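PDB 2OO2: DUF357 domain-containing protein from Archaeoglobus fulgidus DSM 4304, which is of unknown function, belongs to the DUF357 family and forms a small helical bundle that pairs with a second copy of itself. Local coordinates for residues E29-N34 with W62-I67; E36-D41 with F55-W60. All coordinates share one frame; numbering follows the deposited sequence.

Contact 1 of 2, residues E29-N34 with W62-I67; sequences EGFMRN and WAWLEI
The amide nitrogen ND2 of Asn34 rides over one face of the Trp64 indole, above the middle of its six-membered ring and 3.2 Å from CH2. The amide stands steeply on the indole, 72° between planes, with its nitrogen end toward the ring. Asn34 CB works on the same indole as a CH-pi donor, almost on the normal of the five-membered ring and 3.9 Å from its centroid. With CG of Asn34 beside its backbone N (chi1 -70°), the amide is carried along the indole, from CB at the pyrrole to ND2 at the benzo ring. Helices 29-47 and 51-70 form an antiparallel hairpin within a small helical bundle, and at this end Phe31 completes the packing. Its ring receives the edge of Trp64 in a T-shaped pair, planes at 75° and centroids 5.1 Å apart, with Trp64 CE3 3.6 Å from Phe31 CD1. The Trp64 carbonyl O lies in the plane of the Phe31 ring at its edge, 3.4 Å from CD1. Without the indole, as with an alanine here, Phe31 would probably lose its edge-on partner and Asn34 ND2 the aromatic face beneath it. Trp64 also packs on Ile67 of the second subunit.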
loop_
_atom_site.group_PDB
_atom_site.type_symbol
_atom_site.label_atom_id
_atom_site.label_comp_id
_atom_site.label_asym_id
_atom_site.label_seq_id
_atom_site.Cartn_x
_atom_site.Cartn_y
_atom_site.Cartn_z
ATOM N N GLU A 29 9.027 14.903 -8.632
ATOM C CA GLU A 29 9.893 14.878 -7.447
ATOM C C GLU A 29 9.185 14.565 -6.121
ATOM O O GLU A 29 9.786 13.949 -5.238
ATOM C CB GLU A 29 10.746 16.147 -7.355
ATOM C CG GLU A 29 11.728 16.298 -8.568
ATOM C CD GLU A 29 12.901 15.253 -8.582
ATOM O OE1 GLU A 29 12.643 14.023 -8.475
ATOM O OE2 GLU A 29 14.088 15.665 -8.712
ATOM N N GLY A 30 7.914 14.939 -6.007
ATOM C CA GLY A 30 7.097 14.590 -4.845
ATOM C C GLY A 30 6.827 13.087 -4.755
ATOM O O GLY A 30 6.981 12.481 -3.663
ATOM N N PHE A 31 6.395 12.501 -5.880
ATOM C CA PHE A 31 6.258 11.045 -6.046
ATOM C C PHE A 31 7.548 10.360 -5.695
ATOM O O PHE A 31 7.563 9.457 -4.850
ATOM C CB PHE A 31 5.849 10.675 -7.459
ATOM C CG PHE A 31 4.370 10.664 -7.664
ATOM C CD1 PHE A 31 3.677 9.464 -7.697
ATOM C CD2 PHE A 31 3.667 11.870 -7.846
ATOM C CE1 PHE A 31 2.322 9.422 -7.878
ATOM C CE2 PHE A 31 2.276 11.854 -8.032
ATOM C CZ PHE A 31 1.602 10.600 -8.052
ATOM N N MET A 32 8.644 10.835 -6.292
ATOM C CA MET A 32 9.970 10.255 -6.007
ATOM C C MET A 32 10.371 10.433 -4.543
ATOM O O MET A 32 10.958 9.501 -3.958
ATOM C CB MET A 32 11.074 10.778 -6.922
ATOM C CG MET A 32 10.942 10.339 -8.397
ATOM S SD MET A 32 11.097 8.561 -8.738
ATOM C CE MET A 32 12.834 8.338 -8.699
ATOM N N ARG A 33 10.030 11.571 -3.936
ATOM C CA ARG A 33 10.402 11.773 -2.524
ATOM C C ARG A 33 9.598 10.848 -1.593
ATOM O O ARG A 33 10.189 10.266 -0.642
ATOM C CB ARG A 33 10.290 13.245 -2.060
ATOM C CG ARG A 33 11.169 14.294 -2.879
ATOM C CD ARG A 33 12.701 14.229 -2.691
ATOM N NE ARG A 33 13.416 14.996 -3.745
ATOM C CZ ARG A 33 14.041 14.468 -4.807
ATOM N NH1 ARG A 33 14.077 13.146 -5.015
ATOM N NH2 ARG A 33 14.640 15.272 -5.678
ATOM N N ASN A 34 8.290 10.688 -1.879
ATOM C CA ASN A 34 7.427 9.729 -1.161
ATOM C C ASN A 34 7.958 8.309 -1.199
ATOM O O ASN A 34 8.050 7.568 -0.103
ATOM C CB ASN A 34 5.986 9.813 -1.701
ATOM C CG ASN A 34 5.291 11.129 -1.313
ATOM O OD1 ASN A 34 5.842 11.924 -0.572
ATOM N ND2 ASN A 34 4.114 11.366 -1.841
ATOM N N TRP A 62 5.724 0.916 -2.979
ATOM C CA TRP A 62 5.300 0.346 -4.254
ATOM C C TRP A 62 4.058 1.001 -4.895
ATOM O O TRP A 62 4.013 1.157 -6.147
ATOM C CB TRP A 62 5.117 -1.164 -4.102
ATOM C CG TRP A 62 6.396 -1.881 -4.317
ATOM C CD1 TRP A 62 7.171 -2.553 -3.341
ATOM C CD2 TRP A 62 7.083 -2.081 -5.565
ATOM N NE1 TRP A 62 8.256 -3.092 -3.937
ATOM C CE2 TRP A 62 8.231 -2.860 -5.293
ATOM C CE3 TRP A 62 6.830 -1.676 -6.905
ATOM C CZ2 TRP A 62 9.150 -3.223 -6.293
ATOM C CZ3 TRP A 62 7.722 -2.053 -7.876
ATOM C CH2 TRP A 62 8.878 -2.794 -7.575
ATOM N N ALA A 63 3.077 1.416 -4.071
ATOM C CA ALA A 63 1.855 1.999 -4.604
ATOM C C ALA A 63 2.196 3.366 -5.225
ATOM O O ALA A 63 1.655 3.673 -6.277
ATOM C CB ALA A 63 0.768 2.191 -3.556
ATOM N N TRP A 64 3.018 4.181 -4.573
ATOM C CA TRP A 64 3.390 5.542 -5.116
ATOM C C TRP A 64 4.113 5.331 -6.439
ATOM O O TRP A 64 3.903 6.128 -7.418
ATOM C CB TRP A 64 4.291 6.344 -4.169
ATOM C CG TRP A 64 3.484 7.054 -3.091
ATOM C CD1 TRP A 64 3.231 6.590 -1.826
ATOM C CD2 TRP A 64 2.766 8.276 -3.233
ATOM N NE1 TRP A 64 2.403 7.484 -1.154
ATOM C CE2 TRP A 64 2.104 8.525 -2.006
ATOM C CE3 TRP A 64 2.623 9.203 -4.290
ATOM C CZ2 TRP A 64 1.301 9.664 -1.804
ATOM C CZ3 TRP A 64 1.844 10.354 -4.069
ATOM C CH2 TRP A 64 1.190 10.563 -2.859
ATOM N N LEU A 65 4.989 4.319 -6.460
ATOM C CA LEU A 65 5.729 3.917 -7.659
ATOM C C LEU A 65 4.817 3.398 -8.776
ATOM O O LEU A 65 4.793 4.021 -9.896
ATOM C CB LEU A 65 6.870 2.923 -7.317
ATOM C CG LEU A 65 7.903 2.691 -8.417
ATOM C CD1 LEU A 65 9.116 2.003 -7.794
ATOM C CD2 LEU A 65 7.360 1.877 -9.567
ATOM N N GLU A 66 4.009 2.361 -8.520
ATOM C CA GLU A 66 3.082 1.794 -9.524
ATOM C C GLU A 66 2.023 2.785 -10.030
ATOM O O GLU A 66 1.835 2.880 -11.209
ATOM C CB GLU A 66 2.389 0.530 -9.071
ATOM C CG GLU A 66 3.382 -0.634 -9.031
ATOM C CD GLU A 66 4.025 -0.960 -10.404
ATOM O OE1 GLU A 66 3.373 -1.505 -11.308
ATOM O OE2 GLU A 66 5.211 -0.731 -10.547
ATOM N N ILE A 67 1.406 3.525 -9.126
ATOM C CA ILE A 67 0.358 4.487 -9.471
ATOM C C ILE A 67 0.954 5.720 -10.180
ATOM O O ILE A 67 0.312 6.269 -11.097
ATOM C CB ILE A 67 -0.572 4.854 -8.264
ATOM C CG1 ILE A 67 -1.258 3.590 -7.708
ATOM C CG2 ILE A 67 -1.609 5.890 -8.693
ATOM C CD1 ILE A 67 -1.875 3.736 -6.269
#

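Contact 2 of 2, residues E36-D41 with F55-W60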
loop_
_atom_site.group_PDB
_atom_site.type_symbol
_atom_site.label_atom_id
_atom_site.label_comp_id
_atom_site.label_asym_id
_atom_site.label_seq_id
_atom_site.Cartn_x
_atom_site.Cartn_y
_atom_site.Cartn_z
ATOM N N GLU A 36 11.180 7.166 -1.765
ATOM C CA GLU A 36 12.380 7.079 -0.917
ATOM C C GLU A 36 12.048 7.207 0.530
ATOM O O GLU A 36 12.664 6.437 1.347
ATOM C CB GLU A 36 13.500 8.067 -1.303
ATOM C CG GLU A 36 14.888 7.884 -0.478
ATOM C CD GLU A 36 15.427 6.371 -0.250
ATOM O OE1 GLU A 36 15.845 5.699 -1.263
ATOM O OE2 GLU A 36 15.491 5.897 0.949
ATOM N N ALA A 37 11.028 8.021 0.845
ATOM C CA ALA A 37 10.627 8.311 2.256
ATOM C C ALA A 37 10.101 6.969 2.802
ATOM O O ALA A 37 10.603 6.443 3.900
ATOM C CB ALA A 37 9.572 9.389 2.375
ATOM N N TYR A 38 9.194 6.301 2.048
ATOM C CA TYR A 38 8.691 4.943 2.637
ATOM C C TYR A 38 9.692 3.876 2.497
ATOM O O TYR A 38 9.801 2.918 3.477
ATOM C CB TYR A 38 7.414 4.511 1.888
ATOM C CG TYR A 38 6.177 5.286 2.234
ATOM C CD1 TYR A 38 5.523 5.100 3.401
ATOM C CD2 TYR A 38 5.605 6.227 1.321
ATOM C CE1 TYR A 38 4.383 5.723 3.743
ATOM C CE2 TYR A 38 4.393 6.898 1.653
ATOM C CZ TYR A 38 3.790 6.666 2.853
ATOM O OH TYR A 38 2.597 7.286 3.291
ATOM N N ILE A 39 10.490 3.839 1.450
ATOM C CA ILE A 39 11.702 2.900 1.436
ATOM C C ILE A 39 12.577 3.041 2.684
ATOM O O ILE A 39 12.847 1.993 3.398
ATOM C CB ILE A 39 12.622 2.931 0.175
ATOM C CG1 ILE A 39 11.937 2.293 -1.036
ATOM C CG2 ILE A 39 14.016 2.169 0.407
ATOM C CD1 ILE A 39 12.436 3.012 -2.400
ATOM N N SER A 40 12.997 4.290 2.983
ATOM C CA SER A 40 13.788 4.556 4.234
ATOM C C SER A 40 13.070 4.005 5.486
ATOM O O SER A 40 13.683 3.253 6.345
ATOM C CB SER A 40 14.059 6.047 4.442
ATOM O OG SER A 40 14.915 6.250 5.568
ATOM N N ASP A 41 11.782 4.373 5.623
ATOM C CA ASP A 41 10.950 3.953 6.750
ATOM C C ASP A 41 10.821 2.427 6.767
ATOM O O ASP A 41 11.057 1.761 7.885
ATOM C CB ASP A 41 9.559 4.604 6.611
ATOM C CG ASP A 41 9.459 5.970 7.268
ATOM O OD1 ASP A 41 10.457 6.620 7.649
ATOM O OD2 ASP A 41 8.282 6.343 7.464
ATOM N N PHE A 55 6.334 -3.823 6.684
ATOM C CA PHE A 55 5.601 -4.251 5.505
ATOM C C PHE A 55 4.681 -3.146 4.978
ATOM O O PHE A 55 4.635 -2.854 3.717
ATOM C CB PHE A 55 4.797 -5.483 5.781
ATOM C CG PHE A 55 4.074 -6.062 4.603
ATOM C CD1 PHE A 55 4.735 -6.620 3.515
ATOM C CD2 PHE A 55 2.649 -6.089 4.660
ATOM C CE1 PHE A 55 4.007 -7.220 2.486
ATOM C CE2 PHE A 55 1.904 -6.786 3.628
ATOM C CZ PHE A 55 2.621 -7.310 2.542
ATOM N N GLU A 56 3.974 -2.481 5.889
ATOM C CA GLU A 56 3.057 -1.410 5.546
ATOM C C GLU A 56 3.834 -0.376 4.713
ATOM O O GLU A 56 3.312 0.131 3.636
ATOM C CB GLU A 56 2.577 -0.779 6.832
ATOM C CG GLU A 56 1.411 0.215 6.630
ATOM C CD GLU A 56 1.003 0.968 7.887
ATOM O OE1 GLU A 56 1.806 1.266 8.773
ATOM O OE2 GLU A 56 -0.161 1.283 7.982
ATOM N N CYS A 57 5.037 0.001 5.144
ATOM C CA CYS A 57 5.816 1.089 4.348
ATOM C C CYS A 57 6.265 0.590 2.983
ATOM O O CYS A 57 6.169 1.434 1.925
ATOM C CB CYS A 57 6.974 1.716 5.188
ATOM S SG CYS A 57 6.466 2.577 6.615
ATOM N N VAL A 58 6.687 -0.675 2.801
ATOM C CA VAL A 58 7.093 -1.235 1.499
ATOM C C VAL A 58 5.913 -1.213 0.463
ATOM O O VAL A 58 6.099 -0.762 -0.741
ATOM C CB VAL A 58 7.881 -2.581 1.564
ATOM C CG1 VAL A 58 6.953 -3.770 1.589
ATOM C CG2 VAL A 58 8.824 -2.661 0.298
ATOM N N VAL A 59 4.691 -1.475 0.957
ATOM C CA VAL A 59 3.496 -1.532 0.101
ATOM C C VAL A 59 3.245 -0.080 -0.282
ATOM O O VAL A 59 3.016 0.150 -1.500
ATOM C CB VAL A 59 2.311 -2.005 0.805
ATOM C CG1 VAL A 59 1.148 -2.069 -0.063
ATOM C CG2 VAL A 59 2.585 -3.545 1.198
ATOM N N TRP A 60 3.232 0.843 0.692
ATOM C CA TRP A 60 3.048 2.310 0.282
ATOM C C TRP A 60 4.109 2.693 -0.714
ATOM O O TRP A 60 3.767 3.471 -1.710
ATOM C CB TRP A 60 3.085 3.271 1.494
ATOM C CG TRP A 60 1.722 3.400 2.157
ATOM C CD1 TRP A 60 1.267 2.703 3.275
ATOM C CD2 TRP A 60 0.623 4.178 1.715
ATOM N NE1 TRP A 60 0.028 3.078 3.632
ATOM C CE2 TRP A 60 -0.433 3.979 2.651
ATOM C CE3 TRP A 60 0.421 5.043 0.603
ATOM C CZ2 TRP A 60 -1.676 4.541 2.514
ATOM C CZ3 TRP A 60 -0.806 5.665 0.503
ATOM C CH2 TRP A 60 -1.854 5.430 1.430
#
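Tyr38 and Trp60 lie side by side and point the same way, each rising from one arm of the antiparallel helical hairpin made by helices 29-47 and 51-70. The local axes approach to 8.0 Å with 158° between their directions. Although the Tyr38 ring and the indole are nearly parallel, 13° apart, they are slid past each other and barely overlap: the Tyr38 centroid is 5.0 Å from that of the Trp60 five-membered ring. What the tyrosine face chiefly receives is Trp60 CB, which stands over the ring centre, 3.5 Å from the centroid and almost on the normal, a well-aimed CH-pi contact. The slide instead carries the phenol end outward over the indole, where Tyr38 OH sits above the rim, 4.0 Å from Trp60 CD2. Tyr38 has CG beside its backbone N and anti to its carbonyl carbon (chi1 -74°), which sends the ring across the neighbouring helix, with CB by Cys57 O and one face on Trp60 CB. Beyond this pair, Tyr38 also meets the ring of Trp64, while Trp60 packs on Val59 of the second subunit, so the aromatic row reaches the dimer contact. Lower down the helices are close and the packing is reciprocal: Tyr38 CB lies 3.3 Å from Cys57 O, and Cys57 CB lies 3.5 Å from Tyr38 O. No hydrogen bond crosses between the two segments. One turn on from Tyr38, Asp41 meets Cys57 through its methylene, CB resting 3.7 Å from SG.

In the fold
Both contacts join the same two helices, 29-47 and 51-70, and their centres lie about 10 Å apart along this antiparallel pair. In chain order the segments run 29-34, 36-41, 55-60, 62-67, so contact 2 falls within the span enclosed by contact 1 and nearer the turn of the hairpin. Contact 1 sits toward the end where strands 25-27 and 74-76 form a small antiparallel sheet. The two are physically continuous, since Trp64 NE1 of contact 1 packs 3.5 Å from Tyr38 CE2 of contact 2. Helix 3-21 packs against residues of both regions, and both touch the second subunit, which ties the hairpin's internal packing to the dimer.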